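Local structure of bacterial fluorinating enzyme homolog (Thermus thermophilus, 2CW5) at residues C[3-8]-C[58-63]; C[105-110]-C[155-160]; C[111-116]-C[135-140]; C[168-173]-C[190-195]. The protein catalyses the hydrolysis of S-adenosyl-L-methionine to adenosine and L-methionine as a homotrimer, and lacks chlorinase and fluorinase activity. All coordinates share one frame; numbering follows the deposited sequence.

Contact 1 (C[3-8]-C[58-63]); sequences PVYFLS and YLPEGA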
loop_
_atom_site.group_PDB
_atom_site.type_symbol
_atom_site.label_atom_id
_atom_site.label_comp_id
_atom_site.label_asym_id
_atom_site.label_seq_id
_atom_site.Cartn_x
_atom_site.Cartn_y
_atom_site.Cartn_z
ATOM N N PRO C 3 -12.246 -6.065 17.112
ATOM C CA PRO C 3 -11.467 -5.807 15.902
ATOM C C PRO C 3 -10.279 -4.899 16.186
ATOM O O PRO C 3 -10.286 -4.126 17.153
ATOM C CB PRO C 3 -12.485 -5.162 14.973
ATOM C CG PRO C 3 -13.369 -4.412 15.930
ATOM C CD PRO C 3 -13.570 -5.420 17.034
ATOM N N VAL C 4 -9.255 -5.010 15.348
ATOM C CA VAL C 4 -8.064 -4.190 15.489
ATOM C C VAL C 4 -7.914 -3.259 14.286
ATOM O O VAL C 4 -7.842 -3.709 13.140
ATOM C CB VAL C 4 -6.782 -5.055 15.601
ATOM C CG1 VAL C 4 -5.559 -4.158 15.641
ATOM C CG2 VAL C 4 -6.830 -5.913 16.857
ATOM N N TYR C 5 -7.886 -1.960 14.556
ATOM C CA TYR C 5 -7.715 -0.957 13.509
ATOM C C TYR C 5 -6.262 -0.516 13.604
ATOM O O TYR C 5 -5.776 -0.154 14.681
ATOM C CB TYR C 5 -8.693 0.194 13.725
ATOM C CG TYR C 5 -10.103 -0.206 13.329
ATOM C CD1 TYR C 5 -10.554 -0.034 12.016
ATOM C CD2 TYR C 5 -10.955 -0.834 14.239
ATOM C CE1 TYR C 5 -11.819 -0.484 11.619
ATOM C CE2 TYR C 5 -12.225 -1.290 13.852
ATOM C CZ TYR C 5 -12.645 -1.112 12.541
ATOM O OH TYR C 5 -13.885 -1.568 12.148
ATOM N N PHE C 6 -5.587 -0.536 12.460
ATOM C CA PHE C 6 -4.158 -0.255 12.380
ATOM C C PHE C 6 -3.739 0.968 11.553
ATOM O O PHE C 6 -4.100 1.106 10.377
ATOM C CB PHE C 6 -3.505 -1.550 11.851
ATOM C CG PHE C 6 -2.003 -1.556 11.845
ATOM C CD1 PHE C 6 -1.266 -0.680 12.636
ATOM C CD2 PHE C 6 -1.322 -2.476 11.040
ATOM C CE1 PHE C 6 0.129 -0.716 12.626
ATOM C CE2 PHE C 6 0.073 -2.522 11.020
ATOM C CZ PHE C 6 0.801 -1.639 11.815
ATOM N N LEU C 7 -2.983 1.860 12.186
ATOM C CA LEU C 7 -2.471 3.046 11.516
ATOM C C LEU C 7 -0.970 3.134 11.766
ATOM O O LEU C 7 -0.495 2.791 12.846
ATOM C CB LEU C 7 -3.152 4.317 12.041
ATOM C CG LEU C 7 -2.671 5.641 11.426
ATOM C CD1 LEU C 7 -3.826 6.646 11.374
ATOM C CD2 LEU C 7 -1.496 6.200 12.235
ATOM N N SER C 8 -0.217 3.573 10.765
ATOM C CA SER C 8 1.222 3.713 10.946
ATOM C C SER C 8 1.799 4.624 9.883
ATOM O O SER C 8 1.086 5.088 8.997
ATOM C CB SER C 8 1.914 2.353 10.834
ATOM O OG SER C 8 2.075 1.988 9.471
ATOM N N TYR C 58 -16.587 6.406 13.698
ATOM C CA TYR C 58 -17.248 5.393 12.876
ATOM C C TYR C 58 -16.821 3.972 13.208
ATOM O O TYR C 58 -17.336 3.018 12.621
ATOM C CB TYR C 58 -16.966 5.655 11.391
ATOM C CG TYR C 58 -17.370 7.029 10.926
ATOM C CD1 TYR C 58 -18.697 7.314 10.601
ATOM C CD2 TYR C 58 -16.436 8.059 10.846
ATOM C CE1 TYR C 58 -19.082 8.595 10.209
ATOM C CE2 TYR C 58 -16.809 9.343 10.459
ATOM C CZ TYR C 58 -18.134 9.604 10.142
ATOM O OH TYR C 58 -18.510 10.874 9.765
ATOM N N LEU C 59 -15.885 3.821 14.140
ATOM C CA LEU C 59 -15.404 2.494 14.502
ATOM C C LEU C 59 -16.185 1.865 15.649
ATOM O O LEU C 59 -16.631 2.551 16.564
ATOM C CB LEU C 59 -13.918 2.544 14.881
ATOM C CG LEU C 59 -12.968 3.247 13.906
ATOM C CD1 LEU C 59 -11.537 3.044 14.381
ATOM C CD2 LEU C 59 -13.145 2.709 12.502
ATOM N N PRO C 60 -16.350 0.536 15.608
ATOM C CA PRO C 60 -17.073 -0.212 16.635
ATOM C C PRO C 60 -16.548 0.095 18.032
ATOM O O PRO C 60 -15.342 0.221 18.240
ATOM C CB PRO C 60 -16.821 -1.663 16.240
ATOM C CG PRO C 60 -16.730 -1.593 14.760
ATOM C CD PRO C 60 -15.880 -0.366 14.541
ATOM N N GLU C 61 -17.468 0.213 18.982
ATOM C CA GLU C 61 -17.128 0.492 20.369
ATOM C C GLU C 61 -16.185 -0.600 20.872
ATOM O O GLU C 61 -16.346 -1.769 20.528
ATOM C CB GLU C 61 -18.399 0.480 21.218
ATOM C CG GLU C 61 -18.413 1.467 22.365
ATOM C CD GLU C 61 -18.690 2.881 21.899
ATOM O OE1 GLU C 61 -18.845 3.775 22.758
ATOM O OE2 GLU C 61 -18.754 3.100 20.669
ATOM N N GLY C 62 -15.206 -0.226 21.689
ATOM C CA GLY C 62 -14.287 -1.218 22.213
ATOM C C GLY C 62 -13.248 -1.731 21.228
ATOM O O GLY C 62 -12.475 -2.634 21.550
ATOM N N ALA C 63 -13.220 -1.177 20.024
ATOM C CA ALA C 63 -12.228 -1.610 19.046
ATOM C C ALA C 63 -10.840 -1.230 19.568
ATOM O O ALA C 63 -10.698 -0.285 20.350
ATOM C CB ALA C 63 -12.482 -0.933 17.708
#

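Contact 2 (C[105-110]-C[155-160]); sequences PRRAFL and GPEVPV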
loop_
_atom_site.group_PDB
_atom_site.type_symbol
_atom_site.label_atom_id
_atom_site.label_comp_id
_atom_site.label_asym_id
_atom_site.label_seq_id
_atom_site.Cartn_x
_atom_site.Cartn_y
_atom_site.Cartn_z
ATOM N N PRO C 105 -9.272 8.814 27.771
ATOM C CA PRO C 105 -9.031 7.544 28.460
ATOM C C PRO C 105 -9.227 7.613 29.970
ATOM O O PRO C 105 -8.997 8.649 30.597
ATOM C CB PRO C 105 -7.595 7.203 28.067
ATOM C CG PRO C 105 -6.972 8.540 27.873
ATOM C CD PRO C 105 -8.041 9.305 27.126
ATOM N N ARG C 106 -9.662 6.496 30.539
ATOM C CA ARG C 106 -9.892 6.391 31.974
ATOM C C ARG C 106 -8.691 5.721 32.637
ATOM O O ARG C 106 -8.361 6.017 33.785
ATOM C CB ARG C 106 -11.157 5.572 32.236
ATOM C CG ARG C 106 -12.425 6.190 31.668
ATOM C CD ARG C 106 -12.942 7.323 32.543
ATOM N NE ARG C 106 -13.458 6.824 33.817
ATOM C CZ ARG C 106 -14.001 7.587 34.761
ATOM N NH1 ARG C 106 -14.104 8.899 34.583
ATOM N NH2 ARG C 106 -14.445 7.037 35.885
ATOM N N ARG C 107 -8.039 4.819 31.907
ATOM C CA ARG C 107 -6.868 4.110 32.420
ATOM C C ARG C 107 -5.784 3.965 31.357
ATOM O O ARG C 107 -6.082 3.906 30.167
ATOM C CB ARG C 107 -7.262 2.718 32.927
ATOM C CG ARG C 107 -8.128 2.732 34.174
ATOM C CD ARG C 107 -8.224 1.344 34.783
ATOM N NE ARG C 107 -8.928 0.406 33.917
ATOM C CZ ARG C 107 -8.937 -0.911 34.103
ATOM N NH1 ARG C 107 -8.277 -1.440 35.125
ATOM N NH2 ARG C 107 -9.604 -1.698 33.270
ATOM N N ALA C 108 -4.529 3.911 31.795
ATOM C CA ALA C 108 -3.394 3.760 30.888
ATOM C C ALA C 108 -2.426 2.752 31.494
ATOM O O ALA C 108 -2.349 2.620 32.719
ATOM C CB ALA C 108 -2.698 5.097 30.683
ATOM N N PHE C 109 -1.686 2.051 30.638
ATOM C CA PHE C 109 -0.739 1.034 31.086
ATOM C C PHE C 109 0.560 1.048 30.289
ATOM O O PHE C 109 0.561 1.325 29.090
ATOM C CB PHE C 109 -1.370 -0.354 30.946
ATOM C CG PHE C 109 -2.601 -0.556 31.780
ATOM C CD1 PHE C 109 -2.514 -1.115 33.049
ATOM C CD2 PHE C 109 -3.850 -0.183 31.298
ATOM C CE1 PHE C 109 -3.653 -1.300 33.827
ATOM C CE2 PHE C 109 -4.993 -0.361 32.066
ATOM C CZ PHE C 109 -4.895 -0.922 33.333
ATOM N N LEU C 110 1.667 0.746 30.965
ATOM C CA LEU C 110 2.967 0.673 30.308
ATOM C C LEU C 110 2.994 -0.681 29.610
ATOM O O LEU C 110 2.548 -1.674 30.178
ATOM C CB LEU C 110 4.098 0.741 31.340
ATOM C CG LEU C 110 4.953 2.007 31.361
ATOM C CD1 LEU C 110 5.729 2.127 30.054
ATOM C CD2 LEU C 110 4.062 3.220 31.578
ATOM N N GLY C 155 1.303 -4.533 31.572
ATOM C CA GLY C 155 2.415 -3.951 32.298
ATOM C C GLY C 155 1.884 -3.099 33.435
ATOM O O GLY C 155 0.688 -3.140 33.716
ATOM N N PRO C 156 2.736 -2.306 34.102
ATOM C CA PRO C 156 2.286 -1.461 35.210
ATOM C C PRO C 156 1.324 -0.348 34.791
ATOM O O PRO C 156 1.490 0.273 33.739
ATOM C CB PRO C 156 3.595 -0.915 35.770
ATOM C CG PRO C 156 4.447 -0.800 34.549
ATOM C CD PRO C 156 4.173 -2.110 33.844
ATOM N N GLU C 157 0.315 -0.099 35.618
ATOM C CA GLU C 157 -0.653 0.950 35.328
ATOM C C GLU C 157 -0.082 2.315 35.687
ATOM O O GLU C 157 0.619 2.463 36.691
ATOM C CB GLU C 157 -1.953 0.709 36.102
ATOM C CG GLU C 157 -2.948 1.864 36.040
ATOM C CD GLU C 157 -4.310 1.497 36.610
ATOM O OE1 GLU C 157 -4.354 0.814 37.656
ATOM O OE2 GLU C 157 -5.334 1.904 36.020
ATOM N N VAL C 158 -0.373 3.309 34.856
ATOM C CA VAL C 158 0.095 4.666 35.094
ATOM C C VAL C 158 -1.082 5.631 35.029
ATOM O O VAL C 158 -2.093 5.347 34.386
ATOM C CB VAL C 158 1.156 5.086 34.057
ATOM C CG1 VAL C 158 2.364 4.170 34.157
ATOM C CG2 VAL C 158 0.563 5.049 32.654
ATOM N N PRO C 159 -0.966 6.787 35.702
ATOM C CA PRO C 159 -2.018 7.811 35.731
ATOM C C PRO C 159 -2.267 8.395 34.346
ATOM O O PRO C 159 -1.319 8.773 33.658
ATOM C CB PRO C 159 -1.454 8.859 36.690
ATOM C CG PRO C 159 -0.524 8.067 37.571
ATOM C CD PRO C 159 0.158 7.177 36.571
ATOM N N VAL C 160 -3.530 8.470 33.933
ATOM C CA VAL C 160 -3.846 9.026 32.621
ATOM C C VAL C 160 -3.367 10.464 32.506
ATOM O O VAL C 160 -3.094 10.952 31.407
ATOM C CB VAL C 160 -5.366 8.996 32.318
ATOM C CG1 VAL C 160 -5.818 7.571 32.085
ATOM C CG2 VAL C 160 -6.143 9.628 33.461
HETATM O O HOH W 1 -4.649 4.410 34.745
#

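Contact 3 (C[111-116]-C[135-140]); sequences LEPPRP and RDVFAP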
loop_
_atom_site.group_PDB
_atom_site.type_symbol
_atom_site.label_atom_id
_atom_site.label_comp_id
_atom_site.label_asym_id
_atom_site.label_seq_id
_atom_site.Cartn_x
_atom_site.Cartn_y
_atom_site.Cartn_z
ATOM N N LEU C 111 3.504 -0.729 28.384
ATOM C CA LEU C 111 3.543 -1.992 27.657
ATOM C C LEU C 111 4.844 -2.763 27.858
ATOM O O LEU C 111 5.919 -2.293 27.490
ATOM C CB LEU C 111 3.313 -1.758 26.160
ATOM C CG LEU C 111 1.998 -1.083 25.752
ATOM C CD1 LEU C 111 1.877 -1.099 24.235
ATOM C CD2 LEU C 111 0.823 -1.808 26.381
ATOM N N GLU C 112 4.731 -3.949 28.454
ATOM C CA GLU C 112 5.884 -4.812 28.693
ATOM C C GLU C 112 5.507 -6.266 28.384
ATOM O O GLU C 112 5.826 -7.177 29.147
ATOM C CB GLU C 112 6.347 -4.694 30.150
ATOM C CG GLU C 112 6.483 -3.259 30.638
ATOM C CD GLU C 112 7.202 -3.149 31.972
ATOM O OE1 GLU C 112 6.820 -3.861 32.925
ATOM O OE2 GLU C 112 8.149 -2.339 32.065
ATOM N N PRO C 113 4.829 -6.501 27.248
ATOM C CA PRO C 113 4.422 -7.859 26.876
ATOM C C PRO C 113 5.604 -8.723 26.443
ATOM O O PRO C 113 6.692 -8.215 26.165
ATOM C CB PRO C 113 3.450 -7.614 25.731
ATOM C CG PRO C 113 4.104 -6.464 25.021
ATOM C CD PRO C 113 4.490 -5.546 26.174
ATOM N N PRO C 114 5.406 -10.049 26.395
ATOM C CA PRO C 114 6.502 -10.926 25.978
ATOM C C PRO C 114 6.762 -10.727 24.485
ATOM O O PRO C 114 5.822 -10.673 23.685
ATOM C CB PRO C 114 5.971 -12.317 26.308
ATOM C CG PRO C 114 4.495 -12.167 26.114
ATOM C CD PRO C 114 4.210 -10.831 26.757
ATOM N N ARG C 115 8.032 -10.601 24.117
ATOM C CA ARG C 115 8.403 -10.395 22.723
ATOM C C ARG C 115 8.054 -11.616 21.875
ATOM O O ARG C 115 8.256 -12.756 22.301
ATOM C CB ARG C 115 9.903 -10.109 22.613
ATOM C CG ARG C 115 10.350 -9.677 21.227
ATOM C CD ARG C 115 11.862 -9.495 21.120
ATOM N NE ARG C 115 12.567 -10.753 20.876
ATOM C CZ ARG C 115 12.756 -11.706 21.784
ATOM N NH1 ARG C 115 12.296 -11.558 23.019
ATOM N NH2 ARG C 115 13.408 -12.812 21.455
ATOM N N PRO C 116 7.519 -11.393 20.662
ATOM C CA PRO C 116 7.161 -12.508 19.781
ATOM C C PRO C 116 8.405 -13.312 19.406
ATOM O O PRO C 116 9.496 -12.755 19.273
ATOM C CB PRO C 116 6.518 -11.808 18.583
ATOM C CG PRO C 116 7.220 -10.486 18.549
ATOM C CD PRO C 116 7.243 -10.101 20.009
ATOM N N ARG C 135 6.470 -4.400 16.037
ATOM C CA ARG C 135 6.501 -5.855 16.011
ATOM C C ARG C 135 6.671 -6.497 17.386
ATOM O O ARG C 135 5.920 -7.399 17.761
ATOM C CB ARG C 135 7.661 -6.322 15.122
ATOM C CG ARG C 135 7.805 -7.835 15.005
ATOM C CD ARG C 135 9.088 -8.194 14.263
ATOM N NE ARG C 135 10.275 -8.013 15.101
ATOM C CZ ARG C 135 11.515 -7.888 14.632
ATOM N NH1 ARG C 135 11.744 -7.913 13.326
ATOM N NH2 ARG C 135 12.527 -7.746 15.474
ATOM N N ASP C 136 7.666 -6.027 18.132
ATOM C CA ASP C 136 7.979 -6.615 19.425
ATOM C C ASP C 136 7.249 -6.123 20.671
ATOM O O ASP C 136 7.245 -6.823 21.679
ATOM C CB ASP C 136 9.493 -6.543 19.653
ATOM C CG ASP C 136 10.278 -7.183 18.520
ATOM O OD1 ASP C 136 9.875 -8.270 18.058
ATOM O OD2 ASP C 136 11.297 -6.607 18.092
ATOM N N VAL C 137 6.630 -4.945 20.607
ATOM C CA VAL C 137 5.910 -4.401 21.759
ATOM C C VAL C 137 4.429 -4.102 21.504
ATOM O O VAL C 137 3.551 -4.620 22.199
ATOM C CB VAL C 137 6.592 -3.097 22.273
ATOM C CG1 VAL C 137 5.787 -2.503 23.438
ATOM C CG2 VAL C 137 8.019 -3.399 22.728
ATOM N N PHE C 138 4.142 -3.273 20.504
ATOM C CA PHE C 138 2.757 -2.905 20.220
ATOM C C PHE C 138 1.859 -4.030 19.691
ATOM O O PHE C 138 0.726 -4.185 20.155
ATOM C CB PHE C 138 2.728 -1.706 19.269
ATOM C CG PHE C 138 3.365 -0.469 19.845
ATOM C CD1 PHE C 138 2.877 0.098 21.022
ATOM C CD2 PHE C 138 4.464 0.119 19.225
ATOM C CE1 PHE C 138 3.478 1.237 21.574
ATOM C CE2 PHE C 138 5.071 1.258 19.766
ATOM C CZ PHE C 138 4.575 1.817 20.945
ATOM N N ALA C 139 2.355 -4.820 18.741
ATOM C CA ALA C 139 1.555 -5.910 18.179
ATOM C C ALA C 139 1.104 -6.919 19.234
ATOM O O ALA C 139 -0.074 -7.285 19.288
ATOM C CB ALA C 139 2.329 -6.625 17.065
ATOM N N PRO C 140 2.034 -7.398 20.081
ATOM C CA PRO C 140 1.618 -8.365 21.100
ATOM C C PRO C 140 0.612 -7.767 22.085
ATOM O O PRO C 140 -0.267 -8.465 22.591
ATOM C CB PRO C 140 2.940 -8.767 21.762
ATOM C CG PRO C 140 3.825 -7.568 21.543
ATOM C CD PRO C 140 3.490 -7.169 20.129
HETATM O O HOH W 2 11.047 -10.513 17.707
#

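Contact 4 (C[168-173]-C[190-195]); sequences LALTEG and TLLRAP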
loop_
_atom_site.group_PDB
_atom_site.type_symbol
_atom_site.label_atom_id
_atom_site.label_comp_id
_atom_site.label_asym_id
_atom_site.label_seq_id
_atom_site.Cartn_x
_atom_site.Cartn_y
_atom_site.Cartn_z
ATOM N N LEU C 168 -2.687 21.011 20.557
ATOM C CA LEU C 168 -3.698 21.227 19.528
ATOM C C LEU C 168 -5.035 21.577 20.165
ATOM O O LEU C 168 -5.580 20.804 20.949
ATOM C CB LEU C 168 -3.857 19.966 18.677
ATOM C CG LEU C 168 -2.573 19.395 18.069
ATOM C CD1 LEU C 168 -2.873 18.058 17.399
ATOM C CD2 LEU C 168 -1.995 20.386 17.074
ATOM N N ALA C 169 -5.565 22.745 19.829
ATOM C CA ALA C 169 -6.839 23.164 20.386
ATOM C C ALA C 169 -7.825 23.508 19.282
ATOM O O ALA C 169 -7.567 24.391 18.464
ATOM C CB ALA C 169 -6.636 24.370 21.295
ATOM N N LEU C 170 -8.947 22.801 19.245
ATOM C CA LEU C 170 -9.967 23.096 18.245
ATOM C C LEU C 170 -10.741 24.266 18.832
ATOM O O LEU C 170 -10.933 24.341 20.047
ATOM C CB LEU C 170 -10.882 21.886 18.037
ATOM C CG LEU C 170 -10.120 20.595 17.726
ATOM C CD1 LEU C 170 -11.113 19.466 17.493
ATOM C CD2 LEU C 170 -9.221 20.800 16.494
ATOM N N THR C 171 -11.184 25.190 17.989
ATOM C CA THR C 171 -11.891 26.352 18.512
ATOM C C THR C 171 -12.814 27.015 17.509
ATOM O O THR C 171 -12.622 26.901 16.299
ATOM C CB THR C 171 -10.877 27.407 19.037
ATOM O OG1 THR C 171 -11.526 28.672 19.205
ATOM C CG2 THR C 171 -9.724 27.568 18.060
ATOM N N GLU C 172 -13.820 27.715 18.024
ATOM C CA GLU C 172 -14.760 28.417 17.169
ATOM C C GLU C 172 -14.033 29.598 16.535
ATOM O O GLU C 172 -14.474 30.151 15.527
ATOM C CB GLU C 172 -15.954 28.914 17.986
ATOM C CG GLU C 172 -17.028 29.578 17.144
ATOM C CD GLU C 172 -18.231 29.987 17.962
ATOM O OE1 GLU C 172 -18.060 30.773 18.917
ATOM O OE2 GLU C 172 -19.344 29.515 17.651
ATOM N N GLY C 173 -12.913 29.984 17.137
ATOM C CA GLY C 173 -12.138 31.087 16.599
ATOM C C GLY C 173 -12.279 32.397 17.347
ATOM O O GLY C 173 -12.604 32.402 18.535
ATOM N N THR C 190 -7.654 24.241 12.699
ATOM C CA THR C 190 -8.223 23.914 14.000
ATOM C C THR C 190 -9.554 24.633 14.227
ATOM O O THR C 190 -10.153 24.522 15.297
ATOM C CB THR C 190 -7.249 24.308 15.137
ATOM O OG1 THR C 190 -6.906 25.696 15.010
ATOM C CG2 THR C 190 -5.984 23.468 15.076
ATOM N N LEU C 191 -10.015 25.374 13.222
ATOM C CA LEU C 191 -11.276 26.108 13.336
ATOM C C LEU C 191 -12.497 25.202 13.192
ATOM O O LEU C 191 -12.560 24.374 12.286
ATOM C CB LEU C 191 -11.338 27.221 12.286
ATOM C CG LEU C 191 -10.381 28.389 12.508
ATOM C CD1 LEU C 191 -10.534 29.393 11.378
ATOM C CD2 LEU C 191 -10.684 29.049 13.852
ATOM N N LEU C 192 -13.468 25.380 14.085
ATOM C CA LEU C 192 -14.690 24.577 14.069
ATOM C C LEU C 192 -15.832 25.193 13.269
ATOM O O LEU C 192 -16.850 24.542 13.030
ATOM C CB LEU C 192 -15.156 24.319 15.502
ATOM C CG LEU C 192 -14.220 23.395 16.279
ATOM C CD1 LEU C 192 -14.550 23.452 17.763
ATOM C CD2 LEU C 192 -14.347 21.971 15.731
ATOM N N ARG C 193 -15.683 26.445 12.859
ATOM C CA ARG C 193 -16.746 27.056 12.083
ATOM C C ARG C 193 -16.232 27.711 10.808
ATOM O O ARG C 193 -15.090 28.167 10.737
ATOM C CB ARG C 193 -17.523 28.070 12.928
ATOM C CG ARG C 193 -16.939 29.463 12.966
ATOM C CD ARG C 193 -18.034 30.471 13.277
ATOM N NE ARG C 193 -17.597 31.847 13.062
ATOM C CZ ARG C 193 -18.410 32.899 13.086
ATOM N NH1 ARG C 193 -19.707 32.731 13.316
ATOM N NH2 ARG C 193 -17.927 34.118 12.879
ATOM N N ALA C 194 -17.091 27.736 9.796
ATOM C CA ALA C 194 -16.759 28.327 8.509
ATOM C C ALA C 194 -17.969 29.143 8.069
ATOM O O ALA C 194 -18.811 28.662 7.316
ATOM C CB ALA C 194 -16.458 27.229 7.492
ATOM N N PRO C 195 -18.057 30.399 8.533
ATOM C CA PRO C 195 -19.158 31.313 8.216
ATOM C C PRO C 195 -19.454 31.482 6.730
ATOM O O PRO C 195 -18.565 31.774 5.930
ATOM C CB PRO C 195 -18.720 32.618 8.881
ATOM C CG PRO C 195 -17.231 32.553 8.791
ATOM C CD PRO C 195 -16.957 31.123 9.196
HETATM O O HOH W 3 -6.140 26.448 17.425
#

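Contact 1 (C[3-8]-C[58-63])
The ring of Y5, on strand 4-8, is met by three residues of the loop that leads from helix 45-55 into strand 64-68. L59 lays a methyl over one face: its CD2 stands 3.8 Å from the ring centroid of Y5, shifted toward the rim, a CH-pi contact. A63 CB sits at the ring edge, 3.8 Å from CD2 of Y5. P60 approaches the phenol end obliquely, its CD 3.3 Å from OH of Y5. A chi1 of -75° sets Y5 CG anti to its carbonyl carbon, and the side chain slides past L59 in the opposite direction. Beside the ring, P3 CG packs 4.0 Å from A63 CB. A type II turn from P60 to A63 shapes the loop, closed by A63 N donating to P60 O; G62 suits the positive phi (75°) there. Farther out, P3 and Y5 bond through their backbones to V64, L59 O accepts from W86 NE1, and A18 of the second subunit packs on Y5. An alanine at Y5 would probably leave the L59 methyls without the ring face and P60 CD and A63 CB without their aromatic neighbour. Between the two segments the contact is mainly apolar packing, without a hydrogen bond.

Contact 2 (C[105-110]-C[155-160])
F109 and E157 face each other as a non-hydrogen-bonded antiparallel pair at the end of the mixed sheet, where the short, weakly bonded strand 157-158 flanks strand 107-110; R106 and R107, both facing L83, form a classic beta bulge. Two backbone bonds join the segments. L110 N gives an almost straight bond to P156 O (2.8 Å, 179°), whereas V158 N reaches A108 O at 3.0 Å from above the carbonyl plane. A108 N donates to a water, which passes its own hydrogens to V158 O and to E157 OE2. Extended beyond CG, the E157 chain carries its carboxylate to that water and against the methylenes of R107, with OE2 3.2 Å from R107 CD; the charges themselves stay beyond salt-bridge range. F109 CE1 touches E157 CB at 3.5 Å, the ring and carboxylate planes nearly parallel (12° apart), and F109 CZ lies over one face of the R107 guanidinium, toward its rim. An alanine at F109 would probably open a gap beside the E157 side chain and leave that guanidinium face without its ring neighbour. Glycine suits position 155, since a CB would run into L110 O; the G155 CA instead lies 3.1 Å from that oxygen.

Contact 3 (C[111-116]-C[135-140])
L111 CD1 meets the F138 ring at CD1, 3.6 Å away, the two side chains crossing at about a right angle where an irregular, proline-rich segment after strand 107-110 packs along helix 133-147. The helix has a wider pi-type turn at 135-138 and a kink at P140, whose ring nitrogen has no hydrogen to give to the preceding turn. P113 crosses P140 obliquely, CG to CG at 3.7 Å, and its CG also rests on V137 O. Prolines, lacking an N-H, suit the irregular part of the segment from P113 on. Next to them, L111 CB touches V137 CG1, which lies anti to its backbone N (chi1 177°). The other end of the contact is polar. R115 and D136 run side by side in the same direction, guanidinium and carboxylate planes 63° apart; R115 CG and CD lie against the aspartate, while P116 crosses it at about a right angle. R135 grips D136 side-on with NE and NH2, one to each oxygen, and its NH1 bonds to S227 O of the third subunit. F138 also packs on H133, inferred by similarity to be important for activity. A water bridges the segments, donating to P116 O and, at 2.6 Å, to D136 OD1.

Contact 4 (C[168-173]-C[190-195])
T171 and L191 form a single backbone bridge between two irregular segments: 168-173, which lies between strand 157-158 and strand 175-181, and the loop 190-195, just after strand 187-189. Two hydrogen bonds make it. T171 N donates to T190 O (3.0 Å), nearly along the C=O axis, and L192 N donates to T171 O at 2.8 Å from above the carbonyl plane. One residue, T171, thus both gives and receives, and the CA atoms of L170 and L191 add close C-H contacts to the same two oxygens. The T171 side chain serves its own segment: OG1, anti to the backbone N (chi1 164°), accepts from G173 N at 2.8 Å, an ST turn that bends the chain after the bridge. Glycine fits at 173 because a CB would be jammed against the preceding carbonyl oxygen and tight against L191 CD2, which lies 3.7 Å from G173 CA. T190 OG1 is hydrogen-bonded to E177 N and to a water; the water donates to A169 O. The CB of T190 sits 3.3 Å from A169 O. L192 brings CD1 to L170 CB at 4.0 Å, a modest apolar contact near the surface. R193 lays CG against E172 O, while the charged ends of R193 and E172 remain apart. Around the bridge, L191 reaches V252 and L254 of strand 251-254 and L231 of strand 231-235, in the antiparallel sheet of the C-terminal domain, whereas L170 touches F53 and L168 touches R46, both on helix 45-55 of the N-terminal domain.

In the fold
Contact 1 is the buried one of the four, mainly apolar, with no hydrogen bond between its segments; it lies on strand 4-8 and the loop before strand 64-68, in the parallel part of the mixed sheet. Contact 2 reaches the same sheet at its outermost strand, where burial is partial and backbone bonds with a water do the joining. Contact 3 is nested in the chain loop that contact 2 closes, and the two touch where P156 packs on E112; it sets a proline-rich segment on a helix, apolar at one end and charged at the other. Contact 4, about 38 Å from contact 3 between centres and across the chain's centre, belongs with the antiparallel sheet and, like contact 2, relies on backbone bonds and a bridging water.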